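Dephospho-CoA kinase (Legionella pneumophila subsp. pneumophila, PDB 4TTR) probably catalyses the ATP-dependent phosphorylation of the 3'-hydroxyl of dephospho-CoA, the last step of coenzyme A biosynthesis. Local coordinates at residues Ser27-Val32 against Leu123-Leu128. Numbering follows the deposited sequence.
Sequences SGKSTV and LIEIPL. With BU2 (1,3-butanediol), chain B.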
loop_
_atom_site.group_PDB
_atom_site.type_symbol
_atom_site.label_atom_id
_atom_site.label_comp_id
_atom_site.label_asym_id
_atom_site.label_seq_id
_atom_site.Cartn_x
_atom_site.Cartn_y
_atom_site.Cartn_z
ATOM N N SER A 27 -3.669 -9.045 3.367
ATOM C CA SER A 27 -4.864 -9.055 2.527
ATOM C C SER A 27 -4.672 -9.807 1.219
ATOM O O SER A 27 -5.630 -10.328 0.659
ATOM C CB SER A 27 -5.285 -7.622 2.207
ATOM O OG SER A 27 -4.267 -6.950 1.490
ATOM N N GLY A 28 -3.436 -9.846 0.729
ATOM C CA GLY A 28 -3.155 -10.428 -0.569
ATOM C C GLY A 28 -2.949 -9.351 -1.620
ATOM O O GLY A 28 -3.010 -9.633 -2.816
ATOM N N LYS A 29 -2.700 -8.116 -1.188
ATOM C CA LYS A 29 -2.816 -6.982 -2.102
ATOM C C LYS A 29 -1.665 -6.897 -3.102
ATOM O O LYS A 29 -1.858 -6.427 -4.221
ATOM C CB LYS A 29 -2.943 -5.665 -1.322
ATOM C CG LYS A 29 -1.655 -4.957 -0.948
ATOM C CD LYS A 29 -1.950 -3.503 -0.618
ATOM C CE LYS A 29 -0.688 -2.727 -0.293
ATOM N NZ LYS A 29 -0.624 -2.364 1.146
ATOM N N SER A 30 -0.469 -7.329 -2.713
ATOM C CA SER A 30 0.659 -7.323 -3.635
ATOM C C SER A 30 0.430 -8.356 -4.735
ATOM O O SER A 30 0.908 -8.198 -5.854
ATOM C CB SER A 30 1.973 -7.602 -2.900
ATOM O OG SER A 30 2.167 -8.990 -2.706
ATOM N N THR A 31 -0.306 -9.415 -4.406
ATOM C CA THR A 31 -0.689 -10.415 -5.394
ATOM C C THR A 31 -1.720 -9.818 -6.348
ATOM O O THR A 31 -1.679 -10.054 -7.556
ATOM C CB THR A 31 -1.268 -11.670 -4.729
ATOM O OG1 THR A 31 -0.304 -12.214 -3.820
ATOM C CG2 THR A 31 -1.633 -12.718 -5.775
ATOM N N VAL A 32 -2.641 -9.041 -5.789
ATOM C CA VAL A 32 -3.633 -8.329 -6.584
ATOM C C VAL A 32 -2.934 -7.378 -7.545
ATOM O O VAL A 32 -3.305 -7.291 -8.711
ATOM C CB VAL A 32 -4.625 -7.557 -5.683
ATOM C CG1 VAL A 32 -5.455 -6.564 -6.490
ATOM C CG2 VAL A 32 -5.535 -8.529 -4.962
ATOM N N LEU A 123 -2.752 1.924 -11.818
ATOM C CA LEU A 123 -2.958 1.460 -10.456
ATOM C C LEU A 123 -1.854 2.007 -9.558
ATOM O O LEU A 123 -0.675 1.844 -9.852
ATOM C CB LEU A 123 -2.975 -0.066 -10.418
ATOM C CG LEU A 123 -3.569 -0.711 -9.170
ATOM C CD1 LEU A 123 -5.083 -0.565 -9.158
ATOM C CD2 LEU A 123 -3.170 -2.169 -9.121
ATOM N N ILE A 124 -2.247 2.673 -8.476
ATOM C CA ILE A 124 -1.303 3.227 -7.514
ATOM C C ILE A 124 -1.469 2.530 -6.163
ATOM O O ILE A 124 -2.467 2.728 -5.472
ATOM C CB ILE A 124 -1.499 4.748 -7.328
ATOM C CG1 ILE A 124 -1.542 5.459 -8.686
ATOM C CG2 ILE A 124 -0.386 5.319 -6.460
ATOM C CD1 ILE A 124 -1.865 6.940 -8.603
ATOM N N GLU A 125 -0.495 1.702 -5.802
ATOM C CA GLU A 125 -0.506 1.034 -4.506
ATOM C C GLU A 125 -0.116 2.017 -3.410
ATOM O O GLU A 125 0.981 2.574 -3.431
ATOM C CB GLU A 125 0.440 -0.165 -4.503
ATOM C CG GLU A 125 0.322 -1.030 -3.258
ATOM C CD GLU A 125 1.340 -2.154 -3.224
ATOM O OE1 GLU A 125 2.108 -2.231 -2.241
ATOM O OE2 GLU A 125 1.366 -2.967 -4.171
ATOM N N ILE A 126 -1.024 2.214 -2.457
ATOM C CA ILE A 126 -0.877 3.225 -1.418
ATOM C C ILE A 126 -1.202 2.610 -0.051
ATOM O O ILE A 126 -1.747 1.508 0.013
ATOM C CB ILE A 126 -1.789 4.438 -1.711
ATOM C CG1 ILE A 126 -3.253 4.000 -1.790
ATOM C CG2 ILE A 126 -1.355 5.099 -3.006
ATOM C CD1 ILE A 126 -4.221 5.104 -2.178
ATOM N N PRO A 127 -0.853 3.305 1.051
ATOM C CA PRO A 127 -1.119 2.704 2.366
ATOM C C PRO A 127 -2.601 2.675 2.742
ATOM O O PRO A 127 -3.391 3.457 2.213
ATOM C CB PRO A 127 -0.337 3.604 3.331
ATOM C CG PRO A 127 -0.218 4.900 2.631
ATOM C CD PRO A 127 -0.103 4.569 1.170
ATOM N N LEU A 128 -2.953 1.777 3.658
ATOM C CA LEU A 128 -4.337 1.590 4.094
ATOM C C LEU A 128 -4.984 2.895 4.560
ATOM O O LEU A 128 -6.093 3.235 4.138
ATOM C CB LEU A 128 -4.382 0.552 5.219
ATOM C CG LEU A 128 -5.726 0.306 5.912
ATOM C CD1 LEU A 128 -6.745 -0.271 4.940
ATOM C CD2 LEU A 128 -5.530 -0.617 7.105
HETATM C C1 BU2 B . 0.324 -10.269 -0.442
HETATM O O1 BU2 B . 0.699 -11.568 -0.040
HETATM C C2 BU2 B . 1.125 -9.229 0.313
HETATM C C3 BU2 B . 0.169 -8.265 0.985
HETATM O O3 BU2 B . -0.320 -8.861 2.165
HETATM C C4 BU2 B . 0.896 -6.982 1.317
HETATM O O HOH W 1 -2.651 -0.225 1.665
#
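The carbonyl oxygen of I126 is reached by K29 through a water, which donates to I126 O at 2.6 Å. The same water accepts from K29 NZ at 3.0 Å. The lysine chain runs extended as far as CE and then turns at chi4 (-110°), which brings the ammonium round to the water. On the way it passes E125 at a slant and meets it through the CE methylene: K29 CE lies 3.4 Å from the carboxylate oxygen E125 OE1 and sits beside E125 CG and CD. The two opposite charges are near each other but beyond salt-bridge range, K29 NZ to E125 OE1 being 4.4 Å. E125 holds CG anti to its backbone N (chi1 -171°) and continues straight, which places the carboxylate beside the first turn of helix 29-38, near S30; E125 OE2 is buried there with no partner in the model. This is the Walker A loop of a P-loop kinase, with G28 as N-cap. Strand 18-23 leads into it, and strand 122-125 lies between 18-23 and 42-45 in the parallel sheet. The predicted ATP site here holds 1,3-butanediol, whose C1 packs 3.5 Å from G28 CA. S27 O also accepts a hydrogen bond from N189 ND2.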